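Local coordinates for GTN Reductase (Agrobacterium tumefaciens, PDB 5N6G), which probably works as an FMN-dependent ene-reductase of the Old Yellow Enzyme family, reducing activated carbon-carbon double bonds with NADH or NADPH as electron source, at residues A287-A292 and G300-N305; V101-H106 and I185-K190; A22-N27 and A330-P335. All coordinates share one frame; numbering follows the deposited sequence.

Overall arrangement
Starting from the N terminus, the chain leaves the first barrel strand, 19-21, and enters 22-27, where contact 3 opens. Contact 2 opens after the third strand at 101-106 and closes at 185-190, tying the loop after the third barrel strand to the short helix after the fourth. Contact 1 comes next, a short closure from 287-292 to 300-305 that joins a helix to the seventh strand. Contact 3 closes last, at 330-335, just after the eighth strand. Contacts 2 and 1 thus follow in series, both within the long span of contact 3, and nothing crosses. Contacts 1 and 3 share the FMN and meet where Asn-305 packs on Ala-22; contact 2 stands apart from both.

Contact 1: residues A287-A292 and G300-N305; sequences ASFKAA and GLWIAN. With FMN (flavin mononucleotide), chain B.
Lys-290 lays its aliphatic chain across one face of the Trp-302 indole. Its CB starts over the benzo part of the ring system, 3.7 Å from Trp-302 CZ2. CG comes next, almost straight above the six-membered ring, 3.9 Å from its centroid, a CH-pi contact. CD then passes over the pyrrole part, 4.0 Å from Trp-302 NE1, and CE reaches Trp-302 CG at 3.8 Å. Because every torsion beyond CB is extended, the chain can pass obliquely over both rings and carry NZ beyond the pyrrole part, where the ammonium donates to the carbonyl O of Lys-321.

The helix and strand are neighbours in a beta-alpha-beta unit of the TIM barrel: strand 263-267 leads to helix 286-295, which packs on the outside and returns to strand 301-305. Trp-302 projects outward from that last strand, with CG anti to the backbone N (chi1 -167°), and lies beneath the helix, against Lys-290 and Phe-289. With Phe-289 the edge of Trp-302 is turned toward the face of the phenyl ring in an offset edge-to-face pair, centroids 5.6 Å apart and planes at 68°. The closest atoms of that pair are Phe-289 CE2 and Trp-302 CH2, at 3.8 Å. Val-266 of strand 263-267 touches both rings.

Three residues on, the strand ends at the cofactor. Asn-305 OD1 accepts a hydrogen bond from the ribityl O3' of FMN at 2.6 Å, while its ND2 donates to FMN O5' at 3.0 Å with an N-H...O angle of 149°; ND2 is also bonded to Ala-326 O.

Contact 2: residues V101-H106 and I185-K190; sequences VGRISH and IEQFLK
The side-chain amide of Gln-187 grips the backbone of the 101-104 turn with two hydrogen bonds. Gln-187 OE1 accepts from Arg-103 N at 3.0 Å, and the bond is nearly straight at 168°. Gln-187 NE2 donates to Val-101 O, also at 3.0 Å, with the acceptor close to the amide plane. The target is a type II' beta turn in the loop after strand 94-99 of the TIM barrel, and Gln-187 comes from helix 184-189, just past the next barrel strand, 174-178.

Val-101 O takes two donors: Ile-104 N, which closes the turn, and Gln-187 NE2 reach it from opposite faces of its plane. Since NE2 is bonded to Gly-182 O as well, both ends of the amide have partners and its rotation should be well fixed. Gly-102, with no side chain, lets Gln-187 OE1 come to 3.6 Å from its CA.

Packing is thinner outside this amide. Arg-103 has CG set between its backbone N and carbonyl carbon (chi1 71°), which swings the chain across the amide and leaves Arg-103 CG 3.6 Å from Gln-187 OE1. Beyond that, NH1 leaves the contact for Ile-122 O, and Ile-104 CG1 rests 4.0 Å from Gln-187 NE2.

Contact 3: residues A22-N27 and A330-P335; sequences APLTRN and AFIANP. With FMN (flavin mononucleotide), chain B; 8OZ (2-Phenylacrylic acid), chain C.
The CD1 methyl of Leu-24 lies 3.8 Å from the CG1 methylene of Ile-332. This is the close-packed part of the contact, and the flavin completes it. The other Leu-24 methyl, CD2, rests on the dimethylbenzene ring of FMN, 3.6 Å from its C8. Ile-332 CD1 reaches round to the same end of the cofactor and stops 4.1 Å from the methyl C7M of FMN, so both residues cover the dimethylbenzene end from the same face.

The segment 22-27 follows the first strand of the TIM barrel and helix 329-333 follows the eighth, so the contact packs one on the other beside the FMN. Just ahead of 330-335, Gly-328 and Lys-329 bond to FMN. On the loop side the cofactor is held by three polar contacts. Thr-25 N donates to the flavin N5 at 2.8 Å, Thr-25 OG1 donates to FMN O4 at 2.7 Å, and Pro-23 O receives the ribityl O2'. As in Old Yellow Enzyme, a threonine hydroxyl at O4 probably tunes the flavin's reduction. Thr-25 also touches the bound 2-phenylacrylic acid, through both OG1 and CG2.

Toward Arg-26 the segments touch more loosely, and apolar packing gives way to a water-bridged polar junction. The arginine chain bends at chi2 (-61°) and again at chi3, folding its guanidinium back so that Ile-332 CG1 lies over one face, 3.9 Å from Arg-26 NH1. A water in the guanidinium plane accepts from Arg-26 NH1 at 2.9 Å and donates to Ile-332 O at 2.8 Å, bridging the segments. The guanidinium is further pinned by Phe-355 O at NE, Gly-362 O at NH2 and the Tyr-41 hydroxyl at NH1. Past the helix end, Asn-334 ND2 turns back to Ala-330 O, meeting it in the carbonyl plane on a lone pair.

Contact 1: residues A287-A292 and G300-N305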
loop_
_atom_site.group_PDB
_atom_site.type_symbol
_atom_site.label_atom_id
_atom_site.label_comp_id
_atom_site.label_asym_id
_atom_site.label_seq_id
_atom_site.Cartn_x
_atom_site.Cartn_y
_atom_site.Cartn_z
ATOM N N ALA A 287 -7.316 -6.057 18.448
ATOM C CA ALA A 287 -6.898 -5.360 19.671
ATOM C C ALA A 287 -5.586 -5.916 20.218
ATOM O O ALA A 287 -4.741 -5.158 20.708
ATOM C CB ALA A 287 -7.991 -5.461 20.725
ATOM N N SER A 288 -5.425 -7.243 20.197
ATOM C CA SER A 288 -4.190 -7.871 20.663
ATOM C C SER A 288 -3.022 -7.466 19.775
ATOM O O SER A 288 -1.898 -7.225 20.247
ATOM C CB SER A 288 -4.372 -9.395 20.652
ATOM O OG SER A 288 -3.144 -10.072 20.874
ATOM N N PHE A 289 -3.288 -7.395 18.477
ATOM C CA PHE A 289 -2.308 -6.971 17.485
ATOM C C PHE A 289 -1.845 -5.542 17.744
ATOM O O PHE A 289 -0.636 -5.263 17.797
ATOM C CB PHE A 289 -2.966 -7.140 16.109
ATOM C CG PHE A 289 -2.160 -6.701 14.933
ATOM C CD1 PHE A 289 -0.894 -7.217 14.668
ATOM C CD2 PHE A 289 -2.706 -5.798 14.027
ATOM C CE1 PHE A 289 -0.194 -6.821 13.543
ATOM C CE2 PHE A 289 -2.013 -5.399 12.913
ATOM C CZ PHE A 289 -0.757 -5.907 12.666
ATOM N N LYS A 290 -2.796 -4.621 17.936
ATOM C CA LYS A 290 -2.426 -3.247 18.247
ATOM C C LYS A 290 -1.687 -3.164 19.572
ATOM O O LYS A 290 -0.726 -2.395 19.705
ATOM C CB LYS A 290 -3.662 -2.352 18.297
ATOM C CG LYS A 290 -3.314 -0.894 18.546
ATOM C CD LYS A 290 -4.551 -0.030 18.541
ATOM C CE LYS A 290 -4.167 1.439 18.693
ATOM N NZ LYS A 290 -5.331 2.289 19.033
ATOM N N ALA A 291 -2.111 -3.951 20.565
ATOM C CA ALA A 291 -1.416 -3.922 21.849
ATOM C C ALA A 291 0.011 -4.426 21.730
ATOM O O ALA A 291 0.893 -3.951 22.456
ATOM C CB ALA A 291 -2.170 -4.736 22.891
ATOM N N ALA A 292 0.270 -5.374 20.814
ATOM C CA ALA A 292 1.640 -5.860 20.638
ATOM C C ALA A 292 2.537 -4.737 20.134
ATOM O O ALA A 292 3.706 -4.638 20.518
ATOM C CB ALA A 292 1.654 -7.031 19.667
ATOM N N GLY A 300 3.742 5.043 16.377
ATOM C CA GLY A 300 3.238 5.434 15.081
ATOM C C GLY A 300 1.739 5.636 15.109
ATOM O O GLY A 300 1.020 5.093 15.944
ATOM N N LEU A 301 1.271 6.415 14.148
ATOM C CA LEU A 301 -0.161 6.612 13.975
ATOM C C LEU A 301 -0.793 5.304 13.508
ATOM O O LEU A 301 -0.301 4.661 12.573
ATOM C CB LEU A 301 -0.405 7.721 12.944
ATOM C CG LEU A 301 -1.822 8.269 12.894
ATOM C CD1 LEU A 301 -2.082 9.134 14.104
ATOM C CD2 LEU A 301 -2.041 9.057 11.607
ATOM N N TRP A 302 -1.874 4.898 14.159
ATOM C CA TRP A 302 -2.532 3.632 13.862
ATOM C C TRP A 302 -3.699 3.922 12.918
ATOM O O TRP A 302 -4.741 4.447 13.349
ATOM C CB TRP A 302 -3.026 2.967 15.144
ATOM C CG TRP A 302 -3.429 1.552 14.947
ATOM C CD1 TRP A 302 -4.695 1.081 14.713
ATOM C CD2 TRP A 302 -2.570 0.403 14.944
ATOM N NE1 TRP A 302 -4.671 -0.285 14.563
ATOM C CE2 TRP A 302 -3.380 -0.725 14.704
ATOM C CE3 TRP A 302 -1.198 0.218 15.137
ATOM C CZ2 TRP A 302 -2.868 -2.017 14.673
ATOM C CZ3 TRP A 302 -0.687 -1.049 15.066
ATOM C CH2 TRP A 302 -1.513 -2.152 14.832
ATOM N N ILE A 303 -3.528 3.556 11.649
ATOM C CA ILE A 303 -4.471 3.868 10.580
ATOM C C ILE A 303 -5.177 2.579 10.216
ATOM O O ILE A 303 -4.525 1.594 9.877
ATOM C CB ILE A 303 -3.775 4.444 9.334
ATOM C CG1 ILE A 303 -2.901 5.654 9.674
ATOM C CG2 ILE A 303 -4.829 4.741 8.281
ATOM C CD1 ILE A 303 -2.069 6.153 8.473
ATOM N N ALA A 304 -6.494 2.585 10.258
ATOM C CA ALA A 304 -7.263 1.385 9.975
ATOM C C ALA A 304 -8.036 1.556 8.684
ATOM O O ALA A 304 -8.430 2.660 8.323
ATOM C CB ALA A 304 -8.250 1.070 11.096
ATOM N N ASN A 305 -8.268 0.429 8.019
ATOM C CA ASN A 305 -8.945 0.385 6.741
ATOM C C ASN A 305 -9.801 -0.862 6.648
ATOM O O ASN A 305 -9.533 -1.870 7.313
ATOM C CB ASN A 305 -7.937 0.367 5.592
ATOM C CG ASN A 305 -8.578 0.029 4.282
ATOM O OD1 ASN A 305 -8.522 -1.110 3.817
ATOM N ND2 ASN A 305 -9.222 1.013 3.676
HETATM N N1 FMN B . -4.489 -1.584 -1.735
HETATM C C2 FMN B . -3.146 -1.301 -1.713
HETATM O O2 FMN B . -2.445 -1.512 -0.697
HETATM N N3 FMN B . -2.553 -0.743 -2.825
HETATM C C4 FMN B . -3.182 -0.464 -4.024
HETATM O O4 FMN B . -2.569 0.079 -4.943
HETATM C C4A FMN B . -4.590 -0.794 -4.049
HETATM N N5 FMN B . -5.267 -0.528 -5.138
HETATM C C5A FMN B . -6.641 -0.697 -5.095
HETATM C C6 FMN B . -7.389 -0.312 -6.201
HETATM C C7 FMN B . -8.776 -0.351 -6.171
HETATM C C7M FMN B . -9.544 0.108 -7.385
HETATM C C8 FMN B . -9.437 -0.793 -5.020
HETATM C C8M FMN B . -10.939 -0.788 -4.931
HETATM C C9 FMN B . -8.694 -1.204 -3.916
HETATM C C9A FMN B . -7.301 -1.148 -3.946
HETATM N N10 FMN B . -6.525 -1.448 -2.806
HETATM C C10 FMN B . -5.165 -1.309 -2.834
HETATM C "C1'" FMN B . -7.222 -1.729 -1.542
HETATM C "C2'" FMN B . -7.709 -0.440 -0.892
HETATM O "O2'" FMN B . -6.602 0.372 -0.487
HETATM C "C3'" FMN B . -8.610 -0.681 0.320
HETATM O "O3'" FMN B . -7.928 -1.501 1.267
HETATM C "C4'" FMN B . -9.939 -1.350 -0.029
HETATM O "O4'" FMN B . -10.594 -0.632 -1.077
HETATM C "C5'" FMN B . -10.845 -1.495 1.180
HETATM O "O5'" FMN B . -11.196 -0.198 1.704
HETATM P P FMN B . -12.635 0.523 1.486
HETATM O O1P FMN B . -13.647 -0.389 2.146
HETATM O O2P FMN B . -12.838 0.570 -0.019
HETATM O O3P FMN B . -12.485 1.853 2.129
#

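Contact 2: residues V101-H106 and I185-K190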
loop_
_atom_site.group_PDB
_atom_site.type_symbol
_atom_site.label_atom_id
_atom_site.label_comp_id
_atom_site.label_asym_id
_atom_site.label_seq_id
_atom_site.Cartn_x
_atom_site.Cartn_y
_atom_site.Cartn_z
ATOM N N VAL A 101 5.722 -6.373 -6.414
ATOM C CA VAL A 101 4.662 -7.373 -6.525
ATOM C C VAL A 101 5.118 -8.809 -6.337
ATOM O O VAL A 101 4.264 -9.693 -6.176
ATOM C CB VAL A 101 3.965 -7.337 -7.892
ATOM C CG1 VAL A 101 3.315 -5.987 -8.085
ATOM C CG2 VAL A 101 4.932 -7.644 -9.027
ATOM N N GLY A 102 6.416 -9.076 -6.372
ATOM C CA GLY A 102 6.875 -10.455 -6.336
ATOM C C GLY A 102 6.252 -11.301 -7.423
ATOM O O GLY A 102 6.289 -10.963 -8.608
ATOM N N ARG A 103 5.671 -12.442 -7.034
ATOM C CA ARG A 103 5.171 -13.393 -8.019
ATOM C C ARG A 103 3.942 -12.917 -8.798
ATOM O O ARG A 103 3.553 -13.592 -9.759
ATOM C CB ARG A 103 4.834 -14.721 -7.348
ATOM C CG ARG A 103 3.604 -14.677 -6.449
ATOM C CD ARG A 103 3.412 -16.032 -5.771
ATOM N NE ARG A 103 2.189 -16.062 -4.968
ATOM C CZ ARG A 103 1.527 -17.170 -4.658
ATOM N NH1 ARG A 103 1.944 -18.375 -5.040
ATOM N NH2 ARG A 103 0.411 -17.083 -3.939
ATOM N N ILE A 104 3.323 -11.808 -8.403
ATOM C CA ILE A 104 2.072 -11.360 -9.037
ATOM C C ILE A 104 2.468 -10.455 -10.196
ATOM O O ILE A 104 2.382 -9.227 -10.134
ATOM C CB ILE A 104 1.153 -10.669 -8.036
ATOM C CG1 ILE A 104 0.935 -11.556 -6.800
ATOM C CG2 ILE A 104 -0.155 -10.340 -8.681
ATOM C CD1 ILE A 104 0.268 -12.907 -7.086
ATOM N N SER A 105 2.911 -11.078 -11.286
ATOM C CA SER A 105 3.383 -10.340 -12.450
ATOM C C SER A 105 3.336 -11.256 -13.672
ATOM O O SER A 105 2.854 -12.390 -13.615
ATOM C CB SER A 105 4.786 -9.781 -12.191
ATOM O OG SER A 105 5.241 -8.895 -13.216
ATOM N N HIS A 106 3.823 -10.732 -14.790
ATOM C CA HIS A 106 3.817 -11.425 -16.064
ATOM C C HIS A 106 5.153 -11.166 -16.739
ATOM O O HIS A 106 5.754 -10.113 -16.544
ATOM C CB HIS A 106 2.658 -10.926 -16.938
ATOM C CG HIS A 106 2.435 -11.738 -18.175
ATOM N ND1 HIS A 106 2.974 -11.383 -19.394
ATOM C CD2 HIS A 106 1.708 -12.862 -18.395
ATOM C CE1 HIS A 106 2.614 -12.269 -20.303
ATOM N NE2 HIS A 106 1.833 -13.166 -19.726
ATOM N N ILE A 185 6.571 -8.823 0.021
ATOM C CA ILE A 185 6.911 -8.929 1.435
ATOM C C ILE A 185 6.002 -9.942 2.106
ATOM O O ILE A 185 6.456 -10.760 2.917
ATOM C CB ILE A 185 6.853 -7.552 2.114
ATOM C CG1 ILE A 185 7.931 -6.636 1.516
ATOM C CG2 ILE A 185 7.109 -7.681 3.617
ATOM C CD1 ILE A 185 7.870 -5.189 1.976
ATOM N N GLU A 186 4.712 -9.920 1.767
ATOM C CA GLU A 186 3.768 -10.889 2.317
ATOM C C GLU A 186 4.079 -12.303 1.872
ATOM O O GLU A 186 3.813 -13.265 2.604
ATOM C CB GLU A 186 2.334 -10.578 1.899
ATOM C CG GLU A 186 1.559 -9.892 2.935
ATOM C CD GLU A 186 0.059 -10.194 2.906
ATOM O OE1 GLU A 186 -0.461 -11.037 2.114
ATOM O OE2 GLU A 186 -0.594 -9.539 3.725
ATOM N N GLN A 187 4.583 -12.460 0.652
ATOM C CA GLN A 187 4.967 -13.782 0.167
ATOM C C GLN A 187 6.054 -14.404 1.046
ATOM O O GLN A 187 6.037 -15.608 1.318
ATOM C CB GLN A 187 5.425 -13.689 -1.292
ATOM C CG GLN A 187 4.296 -13.410 -2.272
ATOM C CD GLN A 187 4.756 -12.783 -3.587
ATOM O OE1 GLN A 187 5.819 -13.109 -4.111
ATOM N NE2 GLN A 187 3.923 -11.916 -4.141
ATOM N N PHE A 188 6.998 -13.586 1.517
ATOM C CA PHE A 188 7.977 -14.059 2.497
ATOM C C PHE A 188 7.329 -14.325 3.853
ATOM O O PHE A 188 7.691 -15.293 4.541
ATOM C CB PHE A 188 9.080 -13.022 2.681
ATOM C CG PHE A 188 10.213 -13.088 1.683
ATOM C CD1 PHE A 188 10.170 -12.360 0.508
ATOM C CD2 PHE A 188 11.337 -13.863 1.931
ATOM C CE1 PHE A 188 11.209 -12.422 -0.392
ATOM C CE2 PHE A 188 12.403 -13.907 1.045
ATOM C CZ PHE A 188 12.340 -13.191 -0.117
ATOM N N LEU A 189 6.385 -13.478 4.260
ATOM C CA LEU A 189 5.804 -13.575 5.605
ATOM C C LEU A 189 4.936 -14.811 5.774
ATOM O O LEU A 189 4.989 -15.480 6.814
ATOM C CB LEU A 189 4.920 -12.365 5.900
ATOM C CG LEU A 189 5.503 -10.999 6.191
ATOM C CD1 LEU A 189 4.352 -10.016 6.313
ATOM C CD2 LEU A 189 6.307 -11.046 7.460
ATOM N N LYS A 190 4.086 -15.106 4.795
ATOM C CA LYS A 190 3.029 -16.105 4.972
ATOM C C LYS A 190 3.457 -17.508 4.526
ATOM O O LYS A 190 4.276 -17.697 3.622
ATOM C CB LYS A 190 1.747 -15.645 4.273
ATOM C CG LYS A 190 1.177 -14.390 4.920
ATOM C CD LYS A 190 -0.157 -13.964 4.378
ATOM C CE LYS A 190 -0.684 -12.757 5.148
ATOM N NZ LYS A 190 -1.886 -12.116 4.533
#

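Contact 3: residues A22-N27 and A330-P335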
loop_
_atom_site.group_PDB
_atom_site.type_symbol
_atom_site.label_atom_id
_atom_site.label_comp_id
_atom_site.label_asym_id
_atom_site.label_seq_id
_atom_site.Cartn_x
_atom_site.Cartn_y
_atom_site.Cartn_z
ATOM N N ALA A 22 -6.839 5.896 1.083
ATOM C CA ALA A 22 -6.150 4.624 0.952
ATOM C C ALA A 22 -5.504 4.490 -0.434
ATOM O O ALA A 22 -5.922 5.145 -1.400
ATOM C CB ALA A 22 -7.116 3.469 1.164
ATOM N N PRO A 23 -4.492 3.630 -0.554
ATOM C CA PRO A 23 -3.826 3.439 -1.852
ATOM C C PRO A 23 -4.771 2.771 -2.841
ATOM O O PRO A 23 -5.436 1.786 -2.509
ATOM C CB PRO A 23 -2.644 2.531 -1.516
ATOM C CG PRO A 23 -3.060 1.805 -0.243
ATOM C CD PRO A 23 -3.878 2.824 0.518
ATOM N N LEU A 24 -4.831 3.306 -4.060
ATOM C CA LEU A 24 -5.761 2.810 -5.064
ATOM C C LEU A 24 -5.099 2.758 -6.439
ATOM O O LEU A 24 -4.999 3.785 -7.118
ATOM C CB LEU A 24 -6.996 3.694 -5.112
ATOM C CG LEU A 24 -7.822 3.766 -3.828
ATOM C CD1 LEU A 24 -8.619 5.063 -3.810
ATOM C CD2 LEU A 24 -8.712 2.543 -3.749
ATOM N N THR A 25 -4.724 1.559 -6.870
ATOM C CA THR A 25 -4.269 1.315 -8.244
ATOM C C THR A 25 -5.366 1.641 -9.247
ATOM O O THR A 25 -6.489 1.123 -9.165
ATOM C CB THR A 25 -3.844 -0.155 -8.371
ATOM O OG1 THR A 25 -2.688 -0.367 -7.557
ATOM C CG2 THR A 25 -3.494 -0.534 -9.807
ATOM N N ARG A 26 -5.048 2.518 -10.205
ATOM C CA ARG A 26 -6.012 2.912 -11.220
ATOM C C ARG A 26 -5.549 2.655 -12.646
ATOM O O ARG A 26 -6.351 2.813 -13.561
ATOM C CB ARG A 26 -6.375 4.409 -11.080
ATOM C CG ARG A 26 -6.684 4.881 -9.633
ATOM C CD ARG A 26 -7.874 4.174 -9.002
ATOM N NE ARG A 26 -9.057 4.269 -9.855
ATOM C CZ ARG A 26 -9.904 5.296 -9.870
ATOM N NH1 ARG A 26 -9.736 6.321 -9.043
ATOM N NH2 ARG A 26 -10.920 5.292 -10.700
ATOM N N ASN A 27 -4.291 2.252 -12.852
ATOM C CA ASN A 27 -3.740 1.896 -14.172
ATOM C C ASN A 27 -3.954 2.977 -15.230
ATOM O O ASN A 27 -4.377 2.708 -16.368
ATOM C CB ASN A 27 -4.332 0.579 -14.663
ATOM C CG ASN A 27 -4.286 -0.492 -13.618
ATOM O OD1 ASN A 27 -5.263 -0.699 -12.901
ATOM N ND2 ASN A 27 -3.157 -1.186 -13.521
ATOM N N ALA A 330 -14.653 5.010 -1.249
ATOM C CA ALA A 330 -15.328 6.287 -1.060
ATOM C C ALA A 330 -14.496 7.447 -1.603
ATOM O O ALA A 330 -15.068 8.447 -2.068
ATOM C CB ALA A 330 -15.651 6.515 0.417
ATOM N N PHE A 331 -13.163 7.344 -1.556
ATOM C CA PHE A 331 -12.327 8.390 -2.147
ATOM C C PHE A 331 -12.278 8.317 -3.671
ATOM O O PHE A 331 -12.110 9.352 -4.328
ATOM C CB PHE A 331 -10.910 8.345 -1.559
ATOM C CG PHE A 331 -10.666 9.408 -0.528
ATOM C CD1 PHE A 331 -10.759 10.744 -0.881
ATOM C CD2 PHE A 331 -10.360 9.083 0.779
ATOM C CE1 PHE A 331 -10.548 11.739 0.040
ATOM C CE2 PHE A 331 -10.141 10.074 1.713
ATOM C CZ PHE A 331 -10.242 11.406 1.342
ATOM N N ILE A 332 -12.446 7.131 -4.269
ATOM C CA ILE A 332 -12.615 7.076 -5.721
ATOM C C ILE A 332 -13.727 8.014 -6.146
ATOM O O ILE A 332 -13.578 8.808 -7.078
ATOM C CB ILE A 332 -12.906 5.638 -6.186
ATOM C CG1 ILE A 332 -11.667 4.777 -6.002
ATOM C CG2 ILE A 332 -13.385 5.625 -7.647
ATOM C CD1 ILE A 332 -11.892 3.300 -6.329
ATOM N N ALA A 333 -14.853 7.952 -5.452
ATOM C CA ALA A 333 -16.078 8.572 -5.931
ATOM C C ALA A 333 -16.336 9.952 -5.350
ATOM O O ALA A 333 -17.245 10.633 -5.822
ATOM C CB ALA A 333 -17.278 7.661 -5.624
ATOM N N ASN A 334 -15.581 10.372 -4.334
ATOM C CA ASN A 334 -15.862 11.605 -3.595
ATOM C C ASN A 334 -14.557 12.358 -3.417
ATOM O O ASN A 334 -13.838 12.156 -2.423
ATOM C CB ASN A 334 -16.503 11.301 -2.246
ATOM C CG ASN A 334 -17.841 10.662 -2.404
ATOM O OD1 ASN A 334 -18.839 11.347 -2.597
ATOM N ND2 ASN A 334 -17.875 9.326 -2.351
ATOM N N PRO A 335 -14.215 13.234 -4.355
ATOM C CA PRO A 335 -12.959 13.980 -4.196
ATOM C C PRO A 335 -12.947 14.802 -2.922
ATOM O O PRO A 335 -11.917 14.885 -2.241
ATOM C CB PRO A 335 -12.911 14.844 -5.466
ATOM C CG PRO A 335 -14.312 14.926 -5.946
ATOM C CD PRO A 335 -14.949 13.619 -5.571
HETATM N N1 FMN B . -4.489 -1.584 -1.735
HETATM C C2 FMN B . -3.146 -1.301 -1.713
HETATM O O2 FMN B . -2.445 -1.512 -0.697
HETATM N N3 FMN B . -2.553 -0.743 -2.825
HETATM C C4 FMN B . -3.182 -0.464 -4.024
HETATM O O4 FMN B . -2.569 0.079 -4.943
HETATM C C4A FMN B . -4.590 -0.794 -4.049
HETATM N N5 FMN B . -5.267 -0.528 -5.138
HETATM C C5A FMN B . -6.641 -0.697 -5.095
HETATM C C6 FMN B . -7.389 -0.312 -6.201
HETATM C C7 FMN B . -8.776 -0.351 -6.171
HETATM C C7M FMN B . -9.544 0.108 -7.385
HETATM C C8 FMN B . -9.437 -0.793 -5.020
HETATM C C8M FMN B . -10.939 -0.788 -4.931
HETATM C C9 FMN B . -8.694 -1.204 -3.916
HETATM C C9A FMN B . -7.301 -1.148 -3.946
HETATM N N10 FMN B . -6.525 -1.448 -2.806
HETATM C C10 FMN B . -5.165 -1.309 -2.834
HETATM C "C1'" FMN B . -7.222 -1.729 -1.542
HETATM C "C2'" FMN B . -7.709 -0.440 -0.892
HETATM O "O2'" FMN B . -6.602 0.372 -0.487
HETATM C "C3'" FMN B . -8.610 -0.681 0.320
HETATM O "O3'" FMN B . -7.928 -1.501 1.267
HETATM C "C4'" FMN B . -9.939 -1.350 -0.029
HETATM O "O4'" FMN B . -10.594 -0.632 -1.077
HETATM C "C5'" FMN B . -10.845 -1.495 1.180
HETATM O "O5'" FMN B . -11.196 -0.198 1.704
HETATM P P FMN B . -12.635 0.523 1.486
HETATM O O1P FMN B . -13.647 -0.389 2.146
HETATM O O2P FMN B . -12.838 0.570 -0.019
HETATM O O3P FMN B . -12.485 1.853 2.129
HETATM C C4 8OZ C . -6.362 -3.777 -7.202
HETATM C C5 8OZ C . -5.894 -3.992 -8.478
HETATM C C6 8OZ C . -4.542 -4.131 -8.695
HETATM C C7 8OZ C . -3.652 -4.037 -7.640
HETATM C C8 8OZ C . -3.416 -4.244 -3.914
HETATM C C 8OZ C . -2.056 -2.859 -5.415
HETATM O O 8OZ C . -2.744 -3.973 -2.948
HETATM C C1 8OZ C . -3.148 -3.587 -5.235
HETATM C C2 8OZ C . -4.111 -3.802 -6.351
HETATM C C3 8OZ C . -5.482 -3.687 -6.138
HETATM O O1 8OZ C . -4.386 -5.125 -3.871
HETATM O O HOH W 1 -11.677 8.432 -9.118
#